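Local coordinates for beta-amyloid-like protein (Caenorhabditis elegans, PDB 3K66) that probably acts as a membrane-anchored cell-adhesion and developmental protein, the nematode relative of human amyloid precursor protein, whose E2 domain carries a heparin-binding site, at residues E14-F18 against H91-V95; T144-Y148 against Y162-V166. One frame throughout, in Å; residues are numbered along the deposited sequence.

Contact 1: residues E14-F18 against H91-V95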
ATOM      1  N   GLU A  14       1.308  11.704   1.106  1.00 68.24           N
ATOM      2  CA  GLU A  14       0.380  10.674   1.521  1.00 69.71           C
ATOM      3  C   GLU A  14       1.044   9.602   2.403  1.00 69.74           C
ATOM      4  O   GLU A  14       0.463   9.227   3.418  1.00 70.33           O
ATOM      5  CB  GLU A  14      -0.293  10.043   0.294  1.00 65.67           C
ATOM      6  CG  GLU A  14      -1.268   8.915   0.616  1.00 65.53           C
ATOM      7  CD  GLU A  14      -2.466   9.374   1.427  1.00 68.59           C
ATOM      8  OE1 GLU A  14      -2.688  10.602   1.531  1.00 70.48           O
ATOM      9  OE2 GLU A  14      -3.203   8.509   1.958  1.00 68.55           O
ATOM     10  N   HIS A  15       2.241   9.121   2.042  1.00 73.83           N
ATOM     11  CA  HIS A  15       2.913   8.091   2.857  1.00 78.45           C
ATOM     12  C   HIS A  15       2.960   8.501   4.304  1.00 75.07           C
ATOM     13  O   HIS A  15       2.586   7.726   5.171  1.00 75.95           O
ATOM     14  CB  HIS A  15       4.354   7.796   2.394  1.00 87.25           C
ATOM     15  CG  HIS A  15       5.073   6.744   3.206  1.00101.22           C
ATOM     16  ND1 HIS A  15       4.418   5.802   3.980  1.00107.56           N
ATOM     17  CD2 HIS A  15       6.394   6.449   3.312  1.00107.89           C
ATOM     18  CE1 HIS A  15       5.302   4.981   4.518  1.00112.48           C
ATOM     19  NE2 HIS A  15       6.507   5.348   4.130  1.00112.24           N
ATOM     20  N   ASP A  16       3.389   9.728   4.567  1.00 72.43           N
ATOM     21  CA  ASP A  16       3.492  10.208   5.940  1.00 71.78           C
ATOM     22  C   ASP A  16       2.125  10.400   6.613  1.00 69.20           C
ATOM     23  O   ASP A  16       1.915   9.866   7.708  1.00 68.09           O
ATOM     24  CB  ASP A  16       4.284  11.514   5.972  1.00 74.31           C
ATOM     25  CG  ASP A  16       4.723  11.905   7.371  1.00 75.26           C
ATOM     26  OD1 ASP A  16       5.484  11.124   7.995  1.00 77.70           O
ATOM     27  OD2 ASP A  16       4.307  12.998   7.835  1.00 77.53           O
ATOM     28  N   ASP A  17       1.194  11.117   5.969  1.00 69.72           N
ATOM     29  CA  ASP A  17      -0.132  11.359   6.564  1.00 70.85           C
ATOM     30  C   ASP A  17      -0.824  10.051   6.912  1.00 68.09           C
ATOM     31  O   ASP A  17      -1.459   9.930   7.961  1.00 67.71           O
ATOM     32  CB  ASP A  17      -1.057  12.144   5.622  1.00 74.55           C
ATOM     33  CG  ASP A  17      -0.320  13.138   4.757  1.00 79.53           C
ATOM     34  OD1 ASP A  17       0.390  13.999   5.311  1.00 82.16           O
ATOM     35  OD2 ASP A  17      -0.459  13.051   3.516  1.00 85.18           O
ATOM     36  N   PHE A  18      -0.707   9.081   6.012  1.00 66.05           N
ATOM     37  CA  PHE A  18      -1.305   7.765   6.206  1.00 65.52           C
ATOM     38  C   PHE A  18      -0.640   7.063   7.378  1.00 65.38           C
ATOM     39  O   PHE A  18      -1.298   6.685   8.355  1.00 64.20           O
ATOM     40  CB  PHE A  18      -1.125   6.912   4.963  1.00 65.75           C
ATOM     41  CG  PHE A  18      -1.658   5.528   5.115  1.00 67.39           C
ATOM     42  CD1 PHE A  18      -3.019   5.314   5.321  1.00 68.28           C
ATOM     43  CD2 PHE A  18      -0.805   4.436   5.099  1.00 68.24           C
ATOM     44  CE1 PHE A  18      -3.526   4.030   5.492  1.00 66.88           C
ATOM     45  CE2 PHE A  18      -1.302   3.147   5.268  1.00 68.01           C
ATOM     46  CZ  PHE A  18      -2.662   2.946   5.473  1.00 66.82           C
ATOM     47  N   HIS A  91      -6.221   5.362   1.135  1.00 61.27           N
ATOM     48  CA  HIS A  91      -4.791   5.402   0.894  1.00 61.78           C
ATOM     49  C   HIS A  91      -4.468   4.861  -0.506  1.00 62.83           C
ATOM     50  O   HIS A  91      -3.898   5.573  -1.335  1.00 62.47           O
ATOM     51  CB  HIS A  91      -4.060   4.585   1.961  1.00 61.39           C
ATOM     52  CG  HIS A  91      -2.571   4.552   1.788  1.00 60.25           C
ATOM     53  ND1 HIS A  91      -1.786   5.687   1.828  1.00 58.46           N
ATOM     54  CD2 HIS A  91      -1.720   3.513   1.609  1.00 58.37           C
ATOM     55  CE1 HIS A  91      -0.518   5.347   1.684  1.00 57.25           C
ATOM     56  NE2 HIS A  91      -0.451   4.033   1.549  1.00 58.21           N
ATOM     57  N   GLU A  92      -4.845   3.612  -0.777  1.00 65.07           N
ATOM     58  CA  GLU A  92      -4.578   3.031  -2.090  1.00 65.44           C
ATOM     59  C   GLU A  92      -5.151   3.917  -3.206  1.00 65.34           C
ATOM     60  O   GLU A  92      -4.546   4.036  -4.273  1.00 65.36           O
ATOM     61  CB  GLU A  92      -5.145   1.602  -2.191  1.00 65.07           C
ATOM     62  N   GLU A  93      -6.305   4.543  -2.983  1.00 63.20           N
ATOM     63  CA  GLU A  93      -6.840   5.420  -4.018  1.00 63.43           C
ATOM     64  C   GLU A  93      -5.907   6.616  -4.234  1.00 62.71           C
ATOM     65  O   GLU A  93      -5.557   6.939  -5.375  1.00 64.33           O
ATOM     66  CB  GLU A  93      -8.235   5.924  -3.670  1.00 65.32           C
ATOM     67  CG  GLU A  93      -9.225   4.990  -4.099  1.00 70.18           C
ATOM     68  N   ARG A  94      -5.463   7.264  -3.162  1.00 60.63           N
ATOM     69  CA  ARG A  94      -4.571   8.405  -3.351  1.00 60.00           C
ATOM     70  C   ARG A  94      -3.268   7.994  -3.992  1.00 57.84           C
ATOM     71  O   ARG A  94      -2.849   8.590  -4.977  1.00 58.35           O
ATOM     72  CB  ARG A  94      -4.287   9.117  -2.022  1.00 58.39           C
ATOM     73  CG  ARG A  94      -5.520   9.731  -1.418  1.00 59.71           C
ATOM     74  CD  ARG A  94      -5.239  10.451  -0.129  1.00 62.32           C
ATOM     75  NE  ARG A  94      -6.492  10.832   0.531  1.00 64.85           N
ATOM     76  CZ  ARG A  94      -6.561  11.293   1.773  1.00 64.34           C
ATOM     77  NH1 ARG A  94      -5.442  11.425   2.479  1.00 64.40           N
ATOM     78  NH2 ARG A  94      -7.735  11.618   2.296  1.00 63.92           N
ATOM     79  N   VAL A  95      -2.627   6.973  -3.438  1.00 58.07           N
ATOM     80  CA  VAL A  95      -1.353   6.510  -3.966  1.00 59.81           C
ATOM     81  C   VAL A  95      -1.451   6.221  -5.471  1.00 60.97           C
ATOM     82  O   VAL A  95      -0.567   6.599  -6.236  1.00 59.98           O
ATOM     83  CB  VAL A  95      -0.863   5.236  -3.199  1.00 58.82           C
ATOM     84  CG1 VAL A  95       0.569   4.871  -3.635  1.00 58.89           C
ATOM     85  CG2 VAL A  95      -0.884   5.479  -1.699  1.00 55.04           C
TER

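Contact 2: residues T144-Y148 against Y162-V166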
ATOM      1  N   THR A 144       2.294  -2.287  -6.367  1.00 60.91           N
ATOM      2  CA  THR A 144       1.329  -3.333  -6.634  1.00 60.14           C
ATOM      3  C   THR A 144       1.778  -4.642  -6.020  1.00 60.49           C
ATOM      4  O   THR A 144       1.013  -5.287  -5.312  1.00 59.59           O
ATOM      5  CB  THR A 144       1.102  -3.553  -8.128  1.00 58.94           C
ATOM      6  OG1 THR A 144       0.812  -2.303  -8.760  1.00 58.84           O
ATOM      7  CG2 THR A 144      -0.070  -4.500  -8.339  1.00 56.82           C
ATOM      8  N   LEU A 145       3.009  -5.042  -6.309  1.00 61.17           N
ATOM      9  CA  LEU A 145       3.570  -6.268  -5.760  1.00 61.69           C
ATOM     10  C   LEU A 145       3.451  -6.245  -4.241  1.00 65.50           C
ATOM     11  O   LEU A 145       2.964  -7.194  -3.610  1.00 67.59           O
ATOM     12  CB  LEU A 145       5.046  -6.387  -6.164  1.00 58.86           C
ATOM     13  CG  LEU A 145       5.266  -6.873  -7.596  1.00 58.02           C
ATOM     14  CD1 LEU A 145       6.725  -6.763  -7.979  1.00 56.11           C
ATOM     15  CD2 LEU A 145       4.796  -8.305  -7.695  1.00 53.49           C
ATOM     16  N   ASN A 146       3.901  -5.153  -3.646  1.00 67.37           N
ATOM     17  CA  ASN A 146       3.836  -5.040  -2.200  1.00 70.30           C
ATOM     18  C   ASN A 146       2.413  -5.238  -1.683  1.00 73.32           C
ATOM     19  O   ASN A 146       2.206  -5.955  -0.714  1.00 75.65           O
ATOM     20  CB  ASN A 146       4.432  -3.702  -1.748  1.00 66.40           C
ATOM     21  CG  ASN A 146       5.954  -3.674  -1.882  1.00 64.33           C
ATOM     22  OD1 ASN A 146       6.582  -2.615  -1.812  1.00 65.22           O
ATOM     23  ND2 ASN A 146       6.553  -4.854  -2.078  1.00 61.16           N
ATOM     24  N   ARG A 147       1.430  -4.656  -2.355  1.00 75.92           N
ATOM     25  CA  ARG A 147       0.045  -4.828  -1.937  1.00 79.35           C
ATOM     26  C   ARG A 147      -0.297  -6.334  -1.928  1.00 77.40           C
ATOM     27  O   ARG A 147      -0.900  -6.855  -0.996  1.00 77.76           O
ATOM     28  CB  ARG A 147      -0.881  -4.070  -2.898  1.00 84.92           C
ATOM     29  CG  ARG A 147      -2.258  -3.688  -2.326  1.00 94.32           C
ATOM     30  CD  ARG A 147      -2.874  -2.565  -3.168  1.00102.76           C
ATOM     31  NE  ARG A 147      -4.200  -2.138  -2.714  1.00108.95           N
ATOM     32  CZ  ARG A 147      -5.317  -2.860  -2.851  1.00110.25           C
ATOM     33  NH1 ARG A 147      -5.288  -4.064  -3.430  1.00110.37           N
ATOM     34  NH2 ARG A 147      -6.476  -2.377  -2.420  1.00109.51           N
ATOM     35  N   TYR A 148       0.116  -7.031  -2.975  1.00 76.13           N
ATOM     36  CA  TYR A 148      -0.128  -8.457  -3.103  1.00 75.27           C
ATOM     37  C   TYR A 148       0.570  -9.182  -1.974  1.00 75.24           C
ATOM     38  O   TYR A 148       0.102 -10.225  -1.507  1.00 74.25           O
ATOM     39  CB  TYR A 148       0.408  -8.950  -4.445  1.00 75.01           C
ATOM     40  CG  TYR A 148       0.211 -10.417  -4.711  1.00 73.87           C
ATOM     41  CD1 TYR A 148      -1.062 -10.953  -4.791  1.00 73.89           C
ATOM     42  CD2 TYR A 148       1.302 -11.266  -4.897  1.00 73.69           C
ATOM     43  CE1 TYR A 148      -1.254 -12.300  -5.049  1.00 75.76           C
ATOM     44  CE2 TYR A 148       1.124 -12.613  -5.160  1.00 74.84           C
ATOM     45  CZ  TYR A 148      -0.158 -13.122  -5.233  1.00 75.37           C
ATOM     46  OH  TYR A 148      -0.351 -14.461  -5.494  1.00 76.58           O
ATOM     47  N   TYR A 162      -7.016 -11.081  -6.243  1.00 79.09           N
ATOM     48  CA  TYR A 162      -6.249  -9.931  -6.664  1.00 78.19           C
ATOM     49  C   TYR A 162      -5.190 -10.358  -7.662  1.00 78.35           C
ATOM     50  O   TYR A 162      -4.826  -9.589  -8.557  1.00 77.66           O
ATOM     51  CB  TYR A 162      -5.594  -9.293  -5.443  1.00 78.86           C
ATOM     52  CG  TYR A 162      -4.946  -7.950  -5.703  1.00 79.39           C
ATOM     53  CD1 TYR A 162      -5.672  -6.904  -6.273  1.00 78.85           C
ATOM     54  CD2 TYR A 162      -3.628  -7.703  -5.310  1.00 80.21           C
ATOM     55  CE1 TYR A 162      -5.109  -5.643  -6.435  1.00 79.60           C
ATOM     56  CE2 TYR A 162      -3.054  -6.446  -5.463  1.00 80.88           C
ATOM     57  CZ  TYR A 162      -3.799  -5.415  -6.023  1.00 81.36           C
ATOM     58  OH  TYR A 162      -3.254  -4.154  -6.133  1.00 80.16           O
ATOM     59  N   LYS A 163      -4.716 -11.593  -7.525  1.00 78.87           N
ATOM     60  CA  LYS A 163      -3.671 -12.090  -8.400  1.00 79.05           C
ATOM     61  C   LYS A 163      -3.941 -11.807  -9.866  1.00 81.00           C
ATOM     62  O   LYS A 163      -3.125 -11.176 -10.529  1.00 82.26           O
ATOM     63  CB  LYS A 163      -3.434 -13.586  -8.177  1.00 76.62           C
ATOM     64  CG  LYS A 163      -2.186 -14.108  -8.883  1.00 72.61           C
ATOM     65  CD  LYS A 163      -1.829 -15.521  -8.450  1.00 72.73           C
ATOM     66  CE  LYS A 163      -0.481 -15.965  -9.054  1.00 73.45           C
ATOM     67  NZ  LYS A 163       0.081 -17.229  -8.459  1.00 73.61           N
ATOM     68  N   PRO A 164      -5.093 -12.245 -10.390  1.00 83.04           N
ATOM     69  CA  PRO A 164      -5.350 -11.969 -11.807  1.00 82.50           C
ATOM     70  C   PRO A 164      -5.092 -10.489 -12.107  1.00 80.82           C
ATOM     71  O   PRO A 164      -4.467 -10.138 -13.115  1.00 80.48           O
ATOM     72  CB  PRO A 164      -6.814 -12.369 -11.971  1.00 84.53           C
ATOM     73  CG  PRO A 164      -7.394 -12.067 -10.624  1.00 86.22           C
ATOM     74  CD  PRO A 164      -6.336 -12.619  -9.695  1.00 84.51           C
ATOM     75  N   THR A 165      -5.560  -9.631 -11.208  1.00 77.42           N
ATOM     76  CA  THR A 165      -5.386  -8.180 -11.327  1.00 75.16           C
ATOM     77  C   THR A 165      -3.907  -7.737 -11.312  1.00 73.14           C
ATOM     78  O   THR A 165      -3.490  -6.861 -12.079  1.00 72.05           O
ATOM     79  CB  THR A 165      -6.139  -7.474 -10.171  1.00 74.36           C
ATOM     80  OG1 THR A 165      -7.535  -7.794 -10.258  1.00 74.07           O
ATOM     81  CG2 THR A 165      -5.959  -5.972 -10.228  1.00 70.87           C
ATOM     82  N   VAL A 166      -3.124  -8.334 -10.416  1.00 72.10           N
ATOM     83  CA  VAL A 166      -1.705  -7.998 -10.294  1.00 70.19           C
ATOM     84  C   VAL A 166      -0.970  -8.358 -11.576  1.00 70.56           C
ATOM     85  O   VAL A 166      -0.192  -7.556 -12.085  1.00 70.36           O
ATOM     86  CB  VAL A 166      -1.045  -8.745  -9.096  1.00 69.80           C
ATOM     87  CG1 VAL A 166       0.469  -8.623  -9.138  1.00 68.87           C
ATOM     88  CG2 VAL A 166      -1.556  -8.176  -7.780  1.00 70.09           C
TER

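Contact 1: residues E14-F18 against H91-V95
Glu14, in the first turn of helix 14-53, directs its side chain at helix 55-119 and divides its carboxylate between two bases one helical turn apart. Glu14 OE1 accepts from Arg94 NH1 at 3.0 Å, a salt bridge with an almost linear N-H...O angle of 171°, while Glu14 OE2 accepts a hydrogen bond from His91 ND1 at 3.2 Å. OE2 is also hydrogen-bonded to the hydroxyl of Tyr5 in the preceding loop, and Arg94 NH2 binds the carbonyl of the same residue. The aliphatic part of Glu14 rests on Val95, CG to CG2 at 4.2 Å. One turn on, Phe18 lies against the His91 imidazole in a face-to-face stack, with centroids 3.7 Å apart and planes at 11°; His91 CB adds a CH-pi contact, 3.9 Å from the Phe18 ring centroid. The axes of the two short segments approach to 10.7 Å at 167°, nearly antiparallel, so the CA atoms of Glu14 and Val95, and of Phe18 and His91, lie nearest each other along the long coiled-coil-like hairpin of the E2 domain. The bond to Glu14 uses the edge of the His91 ring and the Phe18 stack its face, so one imidazole serves both.

Contact 2: residues T144-Y148 against Y162-V166
Mainly apolar and aromatic packing joins helix 123-154 to the start of helix 163-182, within the second helical bundle of the E2 domain. Tyr162, at the N-cap position, lays its ring along the other helix: Tyr148 N lies at its edge, 4.1 Å from Tyr162 CE2, and Tyr162 CD2 sits at the edge of the Tyr148 ring, 4.2 Å from Tyr148 CD1. Arg147 NH1 lies over one face of the Tyr162 ring, 3.3 Å from Tyr162 CZ. Val166, a turn further on, fills the space between Thr144 and Tyr148; its CG2 is 4.0 Å from Thr144 CG2 and 3.9 Å from Tyr148 CB. Thr144 thus offers its methyl here, while its OG1 bonds to the Asp140 carbonyl in its own helix. At the exposed margin, Lys163 CD approaches Tyr148 OH at 3.5 Å. CA atoms lie nearest between Thr144 and Val166 and between Tyr148 and Tyr162. Further along helix 163-182, Arg169 touches Thr144 and Tyr162; Arg147 also touches Glu92, so helix 123-154 here lies between helices 55-119 and 163-182.

Overall arrangement
Both contacts are partly buried, but they join different pairs of helices: contact 1 holds helix 14-53 to helix 55-119, contact 2 helix 123-154 to helix 163-182. They follow in series along the chain, with centres about 17 Å apart. Helices 55-119 and 123-154, consecutive in sequence, bring them together: Glu92 CB lies 3.9 Å from Arg147 NE, and Val95 touches His143. Their chemistry diverges. Contact 1 buries 281 Å² and combines a charged, hydrogen-bonded network with a ring stack, whereas contact 2 buries 382 Å² through apolar and aromatic packing with an arginine over a tyrosine face and an exposed lysine at its margin.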